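Local coordinates for solute-binding protein Csal_2479 (Chromohalobacter salexigens, PDB 4P1L) that binds D-glucuronate in the periplasm and probably hands it to the membrane permease of a tripartite ATP-independent (TRAP) transport system, at residues 145-150 with 224-229; 154-159 with 289-294; 162-167 with 201-206. All coordinates share one frame; numbering follows the deposited sequence.

All three contacts lie in the lobe that grips the carboxylate end of D-glucuronate. Interactions 1 and 3, with centres 12 Å apart, share a sheet in which strands 146-150 and 204-207 are neighbours, and each sends one arginine to the sugar: R146 and R167 both bind its O6A. E206 of interaction 3 ties them together, its OE1 lying 2.9 Å from R146 NE in a salt bridge and 2.8 Å from H229 NE2. Interaction 2 sits farther out at the surface, its centre 10 Å from that of interaction 1, to which it is fastened by a salt bridge of 2.8 Å between K293 NZ and E228 OE2.

Interaction 1: 145-150 with 224-229; sequences ARSLYN and YSLTEH. With BDP (beta-D-glucopyranuronic acid), chain C.
Strands 146-150 and 224-229 run roughly antiparallel, 139° between their directions, joined near one end by a nearly straight bond of 2.8 Å from S225 N to L148 O and near the other by H229 N to R146 O. Between these bonds the second strand departs from regular pairing through an inverse gamma turn centred on L226, and side chains take over from the backbone. S147 OG accepts from E228 N at 2.9 Å, while T227 OG1 accepts from L148 N at 3.1 Å; small hydroxyl residues suit both places because they can stand in for a carbonyl at short range. T227 OG1 also pairs with H229 ND1, which helps to fix the rotation of the imidazole. R146 O lies 3.3 Å from the plane of the H229 ring, over its centre, and the other ring nitrogen, NE2, bonds to E206. On the face that carries the tyrosines, Y224 CE2 meets Y149 CD2 at 3.8 Å, the two side chains crossing obliquely, and S147 CB rests against the Y224 ring. The hydroxyls have partners beyond the two strands: Y149 OH bonds to H217 ND1 and Y224 OH to N207 O; a water donates to Y224 OH and A145 O and also bonds S147 OG. R146 leads away from the partner strand: its chain bends at chi3 (67°), bringing NH1 to 3.0 Å from the sugar ring oxygen O5 and NH2 to 2.9 Å from carboxylate O6A. E206 OE1, salt-bridged to R146 NE, is a second-shell anion that probably helps to position the guanidinium. This is part of the ligand site of a TRAP solute-binding protein, where strand 146-150 presents an arginine to the acidic end of the sugar.

Interaction 2: 154-159 with 289-294; sequences PVETPD and EVDDKS
V290 lays its CG1 methyl against the backbone of the other segment, 3.4 Å from V155 O, and its CB also touches E156 O, at 3.6 Å. The contact joins two surface loops of the solute-binding fold, the one between strands 146-150 and 165-168 and the turn that leads into helix 293-298. A branched aliphatic residue suits this place: V290 and V155 both also pack on F296 of that helix, forming a small apolar patch. A single direct hydrogen bond pins the loops together, from D291 N to E156 O at 2.9 Å, with the donor in the carbonyl plane on a lone pair. The same oxygen accepts a hydrogen bond from a water, which itself accepts from D292 N, so two successive backbone amides are tethered to one carbonyl. Nearby, the E156 and D291 side chains cross at about a right angle, and the E156 chain, bent at chi2 (-73°), brings OE1 within 3.5 Å of D291 OD1. Such proximity of carboxylates probably costs some energy or raises the affinity of one of them for a proton; N288 offers OE1 a weak hydrogen bond. T157 CG2 touches the other carboxylate oxygen, D291 OD2. Aspartate suits the next position as the N-cap of helix 293-298: S294 OG donates to D292 OD1 at 2.7 Å, on the syn side and somewhat out of the carboxylate plane, beside a weak capping bond from S294 N.

Interaction 3: 162-167 with 201-206; sequences EGLKVR and VIDGAE. With BDP (beta-D-glucopyranuronic acid), chain C.
K165 O, at the edge of its strand, accepts from two successive amides, D203 N at 2.8 Å and, more weakly, G204 N, where the incoming chain turns to run beside it. In this solute-binding fold the pairing is a brief parallel-like meeting of strands 165-167 and 204-206, with a single bridge at V166 and G204; R167 N then bonds to G204 O. D203 answers with its side chain: OD2 accepts from K165 N at 2.8 Å, met on the anti side, 26° out of the carboxylate plane, so aspartate both gives and takes a bond with the same residue. The lysine reaches back along the other segment, its chain bent at chi4 (-81°), to put NZ on V201 O at 3.1 Å while crossing I202 at about a right angle. Packing fills the rest: I202 CD1 lies against R167 CB, and V166 CG1 presses on A205 CA at 3.5 Å, where the small residues G204 and A205 let the backbones approach closely. R167 points toward the other segment at its root, CG anti to the backbone N (chi1 177°), and beyond the bend at chi2 it runs on extended to the sugar. E206 stands beside this arm. One water bonds R167 NH1 and E206 N. The guanidinium edge then meets the glucuronate carboxylate through a nearly coplanar pair of hydrogen bonds, R167 NH1 to O6A at 2.8 Å and R167 NH2 to O6B at 2.9 Å, both almost straight.

Interaction 1: 145-150 with 224-229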
loop_
_atom_site.group_PDB
_atom_site.type_symbol
_atom_site.label_atom_id
_atom_site.label_comp_id
_atom_site.label_asym_id
_atom_site.label_seq_id
_atom_site.Cartn_x
_atom_site.Cartn_y
_atom_site.Cartn_z
ATOM N N ALA A 145 -1.459 -8.106 -3.757
ATOM C CA ALA A 145 -0.943 -7.639 -5.026
ATOM C C ALA A 145 -1.976 -6.758 -5.741
ATOM O O ALA A 145 -3.186 -7.034 -5.722
ATOM C CB ALA A 145 -0.561 -8.821 -5.890
ATOM N N ARG A 146 -1.487 -5.699 -6.366
ATOM C CA ARG A 146 -2.332 -4.807 -7.164
ATOM C C ARG A 146 -2.371 -5.235 -8.631
ATOM O O ARG A 146 -1.330 -5.521 -9.241
ATOM C CB ARG A 146 -1.836 -3.363 -7.093
ATOM C CG ARG A 146 -1.701 -2.835 -5.640
ATOM C CD ARG A 146 -1.004 -1.500 -5.562
ATOM N NE ARG A 146 -1.740 -0.381 -6.164
ATOM C CZ ARG A 146 -2.470 0.512 -5.496
ATOM N NH1 ARG A 146 -2.609 0.439 -4.186
ATOM N NH2 ARG A 146 -3.085 1.484 -6.161
ATOM N N SER A 147 -3.573 -5.255 -9.195
ATOM C CA SER A 147 -3.778 -5.610 -10.596
ATOM C C SER A 147 -4.632 -4.582 -11.325
ATOM O O SER A 147 -5.415 -3.830 -10.709
ATOM C CB SER A 147 -4.432 -6.998 -10.695
ATOM O OG SER A 147 -3.550 -8.000 -10.238
ATOM N N LEU A 148 -4.496 -4.568 -12.645
ATOM C CA LEU A 148 -5.219 -3.634 -13.505
ATOM C C LEU A 148 -6.687 -3.966 -13.635
ATOM O O LEU A 148 -7.060 -5.119 -13.886
ATOM C CB LEU A 148 -4.672 -3.653 -14.937
ATOM C CG LEU A 148 -3.329 -3.059 -15.284
ATOM C CD1 LEU A 148 -2.968 -3.423 -16.744
ATOM C CD2 LEU A 148 -3.353 -1.556 -15.094
ATOM N N TYR A 149 -7.517 -2.943 -13.539
ATOM C CA TYR A 149 -8.896 -3.083 -13.959
ATOM C C TYR A 149 -9.339 -1.938 -14.848
ATOM O O TYR A 149 -8.847 -0.826 -14.702
ATOM C CB TYR A 149 -9.825 -3.221 -12.763
ATOM C CG TYR A 149 -9.621 -2.252 -11.613
ATOM C CD1 TYR A 149 -10.280 -1.020 -11.571
ATOM C CD2 TYR A 149 -8.833 -2.603 -10.531
ATOM C CE1 TYR A 149 -10.141 -0.181 -10.474
ATOM C CE2 TYR A 149 -8.685 -1.763 -9.432
ATOM C CZ TYR A 149 -9.319 -0.548 -9.412
ATOM O OH TYR A 149 -9.162 0.266 -8.300
ATOM N N ASN A 150 -10.246 -2.216 -15.775
ATOM C CA ASN A 150 -10.674 -1.213 -16.745
ATOM C C ASN A 150 -12.087 -1.476 -17.230
ATOM O O ASN A 150 -12.701 -2.500 -16.913
ATOM C CB ASN A 150 -9.700 -1.079 -17.928
ATOM C CG ASN A 150 -9.851 -2.187 -18.961
ATOM O OD1 ASN A 150 -10.445 -1.989 -20.011
ATOM N ND2 ASN A 150 -9.294 -3.340 -18.672
ATOM N N TYR A 224 -11.100 -7.214 -14.629
ATOM C CA TYR A 224 -9.994 -7.212 -13.697
ATOM C C TYR A 224 -8.995 -8.212 -14.247
ATOM O O TYR A 224 -9.325 -9.383 -14.432
ATOM C CB TYR A 224 -10.505 -7.620 -12.314
ATOM C CG TYR A 224 -9.530 -7.469 -11.162
ATOM C CD1 TYR A 224 -8.646 -8.487 -10.815
ATOM C CD2 TYR A 224 -9.510 -6.307 -10.396
ATOM C CE1 TYR A 224 -7.757 -8.340 -9.739
ATOM C CE2 TYR A 224 -8.622 -6.154 -9.337
ATOM C CZ TYR A 224 -7.744 -7.160 -9.014
ATOM O OH TYR A 224 -6.894 -7.011 -7.917
ATOM N N SER A 225 -7.779 -7.751 -14.510
ATOM C CA SER A 225 -6.766 -8.604 -15.156
ATOM C C SER A 225 -5.569 -8.722 -14.219
ATOM O O SER A 225 -5.004 -7.711 -13.820
ATOM C CB SER A 225 -6.348 -8.002 -16.480
ATOM O OG SER A 225 -7.439 -7.859 -17.396
ATOM N N LEU A 226 -5.166 -9.958 -13.914
ATOM C CA LEU A 226 -4.248 -10.235 -12.812
ATOM C C LEU A 226 -2.774 -10.014 -13.159
ATOM O O LEU A 226 -1.922 -10.932 -13.110
ATOM C CB LEU A 226 -4.507 -11.656 -12.285
ATOM C CG LEU A 226 -5.816 -11.791 -11.505
ATOM C CD1 LEU A 226 -6.295 -13.235 -11.394
ATOM C CD2 LEU A 226 -5.636 -11.213 -10.113
ATOM N N THR A 227 -2.456 -8.768 -13.474
ATOM C CA THR A 227 -1.069 -8.362 -13.637
ATOM C C THR A 227 -0.209 -8.510 -12.361
ATOM O O THR A 227 0.979 -8.774 -12.481
ATOM C CB THR A 227 -0.999 -6.925 -14.143
ATOM O OG1 THR A 227 -1.861 -6.096 -13.342
ATOM C CG2 THR A 227 -1.396 -6.855 -15.629
ATOM N N GLU A 228 -0.786 -8.281 -11.163
ATOM C CA GLU A 228 -0.111 -8.475 -9.885
ATOM C C GLU A 228 1.259 -7.782 -9.902
ATOM O O GLU A 228 2.283 -8.342 -9.493
ATOM C CB GLU A 228 -0.041 -9.976 -9.539
ATOM C CG GLU A 228 -1.434 -10.574 -9.459
ATOM C CD GLU A 228 -1.491 -12.052 -9.153
ATOM O OE1 GLU A 228 -2.419 -12.481 -8.438
ATOM O OE2 GLU A 228 -0.647 -12.790 -9.652
ATOM N N HIS A 229 1.226 -6.531 -10.366
ATOM C CA HIS A 229 2.416 -5.762 -10.723
ATOM C C HIS A 229 3.117 -5.033 -9.572
ATOM O O HIS A 229 4.281 -4.658 -9.723
ATOM C CB HIS A 229 2.057 -4.768 -11.833
ATOM C CG HIS A 229 0.859 -3.921 -11.536
ATOM N ND1 HIS A 229 -0.346 -4.074 -12.185
ATOM C CD2 HIS A 229 0.687 -2.910 -10.653
ATOM C CE1 HIS A 229 -1.215 -3.206 -11.699
ATOM N NE2 HIS A 229 -0.608 -2.482 -10.774
HETATM C C1 BDP C . -4.878 0.754 -1.331
HETATM C C2 BDP C . -4.042 1.225 -0.150
HETATM C C3 BDP C . -4.459 2.595 0.226
HETATM C C4 BDP C . -4.253 3.474 -0.966
HETATM C C5 BDP C . -5.066 2.955 -2.182
HETATM C C6 BDP C . -4.856 3.794 -3.441
HETATM O O2 BDP C . -4.308 0.325 0.912
HETATM O O3 BDP C . -3.488 3.059 1.303
HETATM O O4 BDP C . -4.645 4.825 -0.666
HETATM O O5 BDP C . -4.696 1.639 -2.449
HETATM O O6A BDP C . -4.888 3.171 -4.551
HETATM O O1 BDP C . -4.462 -0.508 -1.722
HETATM O O6B BDP C . -4.745 5.034 -3.348
HETATM O O HOH W 1 -4.512 -8.538 -7.663
HETATM O O HOH W 2 -7.975 -5.103 -16.757
#

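Interaction 2: 154-159 with 289-294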
loop_
_atom_site.group_PDB
_atom_site.type_symbol
_atom_site.label_atom_id
_atom_site.label_comp_id
_atom_site.label_asym_id
_atom_site.label_seq_id
_atom_site.Cartn_x
_atom_site.Cartn_y
_atom_site.Cartn_z
ATOM N N PRO A 154 -10.530 -7.248 -21.466
ATOM C CA PRO A 154 -9.519 -7.962 -20.691
ATOM C C PRO A 154 -8.137 -7.563 -21.171
ATOM O O PRO A 154 -7.921 -7.372 -22.373
ATOM C CB PRO A 154 -9.788 -9.439 -21.004
ATOM C CG PRO A 154 -11.194 -9.473 -21.570
ATOM C CD PRO A 154 -11.400 -8.162 -22.234
ATOM N N VAL A 155 -7.212 -7.437 -20.241
ATOM C CA VAL A 155 -5.803 -7.274 -20.589
ATOM C C VAL A 155 -5.099 -8.621 -20.521
ATOM O O VAL A 155 -5.062 -9.258 -19.471
ATOM C CB VAL A 155 -5.100 -6.276 -19.635
ATOM C CG1 VAL A 155 -3.583 -6.339 -19.827
ATOM C CG2 VAL A 155 -5.615 -4.885 -19.882
ATOM N N GLU A 156 -4.576 -9.064 -21.656
ATOM C CA GLU A 156 -3.953 -10.369 -21.763
ATOM C C GLU A 156 -2.464 -10.226 -21.873
ATOM O O GLU A 156 -1.727 -11.012 -21.287
ATOM C CB GLU A 156 -4.453 -11.138 -23.004
ATOM C CG GLU A 156 -5.945 -11.418 -23.051
ATOM C CD GLU A 156 -6.410 -12.495 -22.073
ATOM O OE1 GLU A 156 -5.700 -12.760 -21.064
ATOM O OE2 GLU A 156 -7.493 -13.094 -22.344
ATOM N N THR A 157 -2.029 -9.216 -22.629
ATOM C CA THR A 157 -0.619 -8.936 -22.841
ATOM C C THR A 157 -0.368 -7.449 -22.659
ATOM O O THR A 157 -1.299 -6.649 -22.615
ATOM C CB THR A 157 -0.177 -9.316 -24.264
ATOM O OG1 THR A 157 -0.876 -8.493 -25.201
ATOM C CG2 THR A 157 -0.492 -10.761 -24.561
ATOM N N PRO A 158 0.901 -7.062 -22.551
ATOM C CA PRO A 158 1.154 -5.633 -22.395
ATOM C C PRO A 158 0.526 -4.745 -23.479
ATOM O O PRO A 158 0.056 -3.637 -23.169
ATOM C CB PRO A 158 2.682 -5.564 -22.385
ATOM C CG PRO A 158 3.092 -6.861 -21.752
ATOM C CD PRO A 158 2.126 -7.859 -22.375
ATOM N N ASP A 159 0.471 -5.216 -24.713
ATOM C CA ASP A 159 -0.107 -4.403 -25.776
ATOM C C ASP A 159 -1.597 -4.096 -25.581
ATOM O O ASP A 159 -2.082 -3.113 -26.118
ATOM C CB ASP A 159 0.171 -5.023 -27.157
ATOM C CG ASP A 159 1.618 -4.790 -27.613
ATOM O OD1 ASP A 159 2.440 -4.291 -26.803
ATOM O OD2 ASP A 159 1.942 -5.104 -28.777
ATOM N N GLU A 289 -6.630 -14.181 -15.632
ATOM C CA GLU A 289 -5.191 -14.253 -15.493
ATOM C C GLU A 289 -4.672 -13.669 -16.810
ATOM O O GLU A 289 -5.301 -13.844 -17.861
ATOM C CB GLU A 289 -4.704 -15.703 -15.336
ATOM C CG GLU A 289 -5.340 -16.473 -14.171
ATOM C CD GLU A 289 -4.758 -16.074 -12.812
ATOM O OE1 GLU A 289 -3.785 -15.270 -12.749
ATOM O OE2 GLU A 289 -5.274 -16.580 -11.799
ATOM N N VAL A 290 -3.541 -12.989 -16.757
ATOM C CA VAL A 290 -2.880 -12.535 -17.968
ATOM C C VAL A 290 -2.148 -13.702 -18.601
ATOM O O VAL A 290 -1.956 -14.743 -17.975
ATOM C CB VAL A 290 -1.905 -11.340 -17.737
ATOM C CG1 VAL A 290 -2.659 -10.123 -17.190
ATOM C CG2 VAL A 290 -0.733 -11.708 -16.812
ATOM N N ASP A 291 -1.763 -13.533 -19.857
ATOM C CA ASP A 291 -1.046 -14.561 -20.592
ATOM C C ASP A 291 0.239 -14.945 -19.904
ATOM O O ASP A 291 0.505 -16.118 -19.733
ATOM C CB ASP A 291 -0.697 -14.068 -22.001
ATOM C CG ASP A 291 -1.851 -14.201 -22.964
ATOM O OD1 ASP A 291 -2.990 -14.460 -22.499
ATOM O OD2 ASP A 291 -1.613 -14.058 -24.179
ATOM N N ASP A 292 1.044 -13.954 -19.538
ATOM C CA ASP A 292 2.419 -14.193 -19.087
ATOM C C ASP A 292 2.951 -12.974 -18.316
ATOM O O ASP A 292 3.360 -11.978 -18.916
ATOM C CB ASP A 292 3.282 -14.499 -20.291
ATOM C CG ASP A 292 4.752 -14.680 -19.942
ATOM O OD1 ASP A 292 5.097 -14.836 -18.739
ATOM O OD2 ASP A 292 5.549 -14.660 -20.899
ATOM N N LYS A 293 2.920 -13.068 -16.987
ATOM C CA LYS A 293 3.332 -11.974 -16.124
ATOM C C LYS A 293 4.781 -11.589 -16.401
ATOM O O LYS A 293 5.164 -10.414 -16.298
ATOM C CB LYS A 293 3.113 -12.342 -14.645
ATOM C CG LYS A 293 1.666 -12.186 -14.172
ATOM C CD LYS A 293 1.423 -12.831 -12.785
ATOM C CE LYS A 293 2.298 -12.206 -11.698
ATOM N NZ LYS A 293 2.027 -12.808 -10.319
ATOM N N SER A 294 5.586 -12.558 -16.813
ATOM C CA SER A 294 6.984 -12.265 -17.107
ATOM C C SER A 294 7.136 -11.285 -18.296
ATOM O O SER A 294 8.137 -10.548 -18.394
ATOM C CB SER A 294 7.767 -13.557 -17.320
ATOM O OG SER A 294 7.649 -13.978 -18.654
HETATM O O HOH W 3 1.122 -11.376 -20.828
#

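Interaction 3: 162-167 with 201-206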
loop_
_atom_site.group_PDB
_atom_site.type_symbol
_atom_site.label_atom_id
_atom_site.label_comp_id
_atom_site.label_asym_id
_atom_site.label_seq_id
_atom_site.Cartn_x
_atom_site.Cartn_y
_atom_site.Cartn_z
ATOM N N GLU A 162 -2.473 -0.551 -24.304
ATOM C CA GLU A 162 -2.459 0.601 -25.222
ATOM C C GLU A 162 -3.847 1.224 -25.284
ATOM O O GLU A 162 -4.836 0.507 -25.355
ATOM C CB GLU A 162 -1.962 0.207 -26.630
ATOM C CG GLU A 162 -0.482 -0.164 -26.625
ATOM C CD GLU A 162 -0.013 -0.876 -27.878
ATOM O OE1 GLU A 162 -0.801 -1.025 -28.839
ATOM O OE2 GLU A 162 1.158 -1.302 -27.881
ATOM N N GLY A 163 -3.908 2.553 -25.230
ATOM C CA GLY A 163 -5.168 3.269 -25.278
ATOM C C GLY A 163 -5.904 3.446 -23.959
ATOM O O GLY A 163 -6.833 4.249 -23.890
ATOM N N LEU A 164 -5.515 2.717 -22.910
ATOM C CA LEU A 164 -6.153 2.884 -21.614
ATOM C C LEU A 164 -5.515 4.026 -20.839
ATOM O O LEU A 164 -4.296 4.124 -20.739
ATOM C CB LEU A 164 -6.094 1.593 -20.789
ATOM C CG LEU A 164 -6.732 0.334 -21.392
ATOM C CD1 LEU A 164 -6.554 -0.850 -20.441
ATOM C CD2 LEU A 164 -8.189 0.544 -21.680
ATOM N N LYS A 165 -6.363 4.886 -20.295
ATOM C CA LYS A 165 -5.947 5.904 -19.360
ATOM C C LYS A 165 -6.208 5.345 -17.964
ATOM O O LYS A 165 -7.376 5.151 -17.560
ATOM C CB LYS A 165 -6.738 7.184 -19.592
ATOM C CG LYS A 165 -6.324 8.358 -18.709
ATOM C CD LYS A 165 -6.772 9.666 -19.355
ATOM C CE LYS A 165 -6.304 10.880 -18.575
ATOM N NZ LYS A 165 -7.207 11.135 -17.422
ATOM N N VAL A 166 -5.118 5.088 -17.245
ATOM C CA VAL A 166 -5.166 4.398 -15.963
ATOM C C VAL A 166 -4.730 5.312 -14.825
ATOM O O VAL A 166 -3.640 5.924 -14.858
ATOM C CB VAL A 166 -4.252 3.148 -15.954
ATOM C CG1 VAL A 166 -4.477 2.309 -14.675
ATOM C CG2 VAL A 166 -4.446 2.287 -17.216
ATOM N N ARG A 167 -5.595 5.422 -13.825
ATOM C CA ARG A 167 -5.257 6.136 -12.603
ATOM C C ARG A 167 -4.206 5.368 -11.823
ATOM O O ARG A 167 -4.256 4.139 -11.736
ATOM C CB ARG A 167 -6.484 6.331 -11.714
ATOM C CG ARG A 167 -6.183 7.000 -10.411
ATOM C CD ARG A 167 -5.916 5.995 -9.295
ATOM N NE ARG A 167 -5.627 6.636 -8.011
ATOM C CZ ARG A 167 -5.398 5.969 -6.890
ATOM N NH1 ARG A 167 -5.402 4.629 -6.892
ATOM N NH2 ARG A 167 -5.138 6.625 -5.768
ATOM N N VAL A 201 -13.664 9.900 -17.432
ATOM C CA VAL A 201 -12.418 10.654 -17.364
ATOM C C VAL A 201 -11.176 9.750 -17.394
ATOM O O VAL A 201 -10.128 10.142 -17.897
ATOM C CB VAL A 201 -12.396 11.485 -16.060
ATOM C CG1 VAL A 201 -11.042 12.109 -15.824
ATOM C CG2 VAL A 201 -13.485 12.559 -16.100
ATOM N N ILE A 202 -11.306 8.548 -16.836
ATOM C CA ILE A 202 -10.249 7.528 -16.865
ATOM C C ILE A 202 -10.901 6.222 -17.301
ATOM O O ILE A 202 -12.101 6.051 -17.110
ATOM C CB ILE A 202 -9.581 7.330 -15.480
ATOM C CG1 ILE A 202 -10.626 7.015 -14.393
ATOM C CG2 ILE A 202 -8.741 8.565 -15.103
ATOM C CD1 ILE A 202 -10.009 6.738 -13.044
ATOM N N ASP A 203 -10.130 5.321 -17.908
ATOM C CA ASP A 203 -10.634 3.998 -18.312
ATOM C C ASP A 203 -10.403 2.911 -17.258
ATOM O O ASP A 203 -10.984 1.837 -17.333
ATOM C CB ASP A 203 -9.947 3.546 -19.599
ATOM C CG ASP A 203 -10.041 4.584 -20.705
ATOM O OD1 ASP A 203 -11.154 5.103 -20.901
ATOM O OD2 ASP A 203 -9.005 4.892 -21.346
ATOM N N GLY A 204 -9.525 3.159 -16.292
ATOM C CA GLY A 204 -9.189 2.116 -15.347
ATOM C C GLY A 204 -8.308 2.591 -14.217
ATOM O O GLY A 204 -8.008 3.765 -14.108
ATOM N N ALA A 205 -7.897 1.648 -13.387
ATOM C CA ALA A 205 -7.014 1.920 -12.261
ATOM C C ALA A 205 -6.413 0.567 -11.876
ATOM O O ALA A 205 -6.531 -0.393 -12.625
ATOM C CB ALA A 205 -7.793 2.555 -11.089
ATOM N N GLU A 206 -5.771 0.469 -10.719
ATOM C CA GLU A 206 -5.177 -0.784 -10.332
ATOM C C GLU A 206 -5.141 -0.900 -8.815
ATOM O O GLU A 206 -4.912 0.081 -8.099
ATOM C CB GLU A 206 -3.785 -0.946 -10.972
ATOM C CG GLU A 206 -2.885 0.268 -10.884
ATOM C CD GLU A 206 -2.222 0.451 -9.507
ATOM O OE1 GLU A 206 -1.560 -0.488 -9.016
ATOM O OE2 GLU A 206 -2.330 1.560 -8.940
HETATM C C1 BDP C . -4.878 0.754 -1.331
HETATM C C2 BDP C . -4.042 1.225 -0.150
HETATM C C3 BDP C . -4.459 2.595 0.226
HETATM C C4 BDP C . -4.253 3.474 -0.966
HETATM C C5 BDP C . -5.066 2.955 -2.182
HETATM C C6 BDP C . -4.856 3.794 -3.441
HETATM O O2 BDP C . -4.308 0.325 0.912
HETATM O O3 BDP C . -3.488 3.059 1.303
HETATM O O4 BDP C . -4.645 4.825 -0.666
HETATM O O5 BDP C . -4.696 1.639 -2.449
HETATM O O6A BDP C . -4.888 3.171 -4.551
HETATM O O1 BDP C . -4.462 -0.508 -1.722
HETATM O O6B BDP C . -4.745 5.034 -3.348
HETATM O O HOH W 4 -4.686 2.832 -9.312
#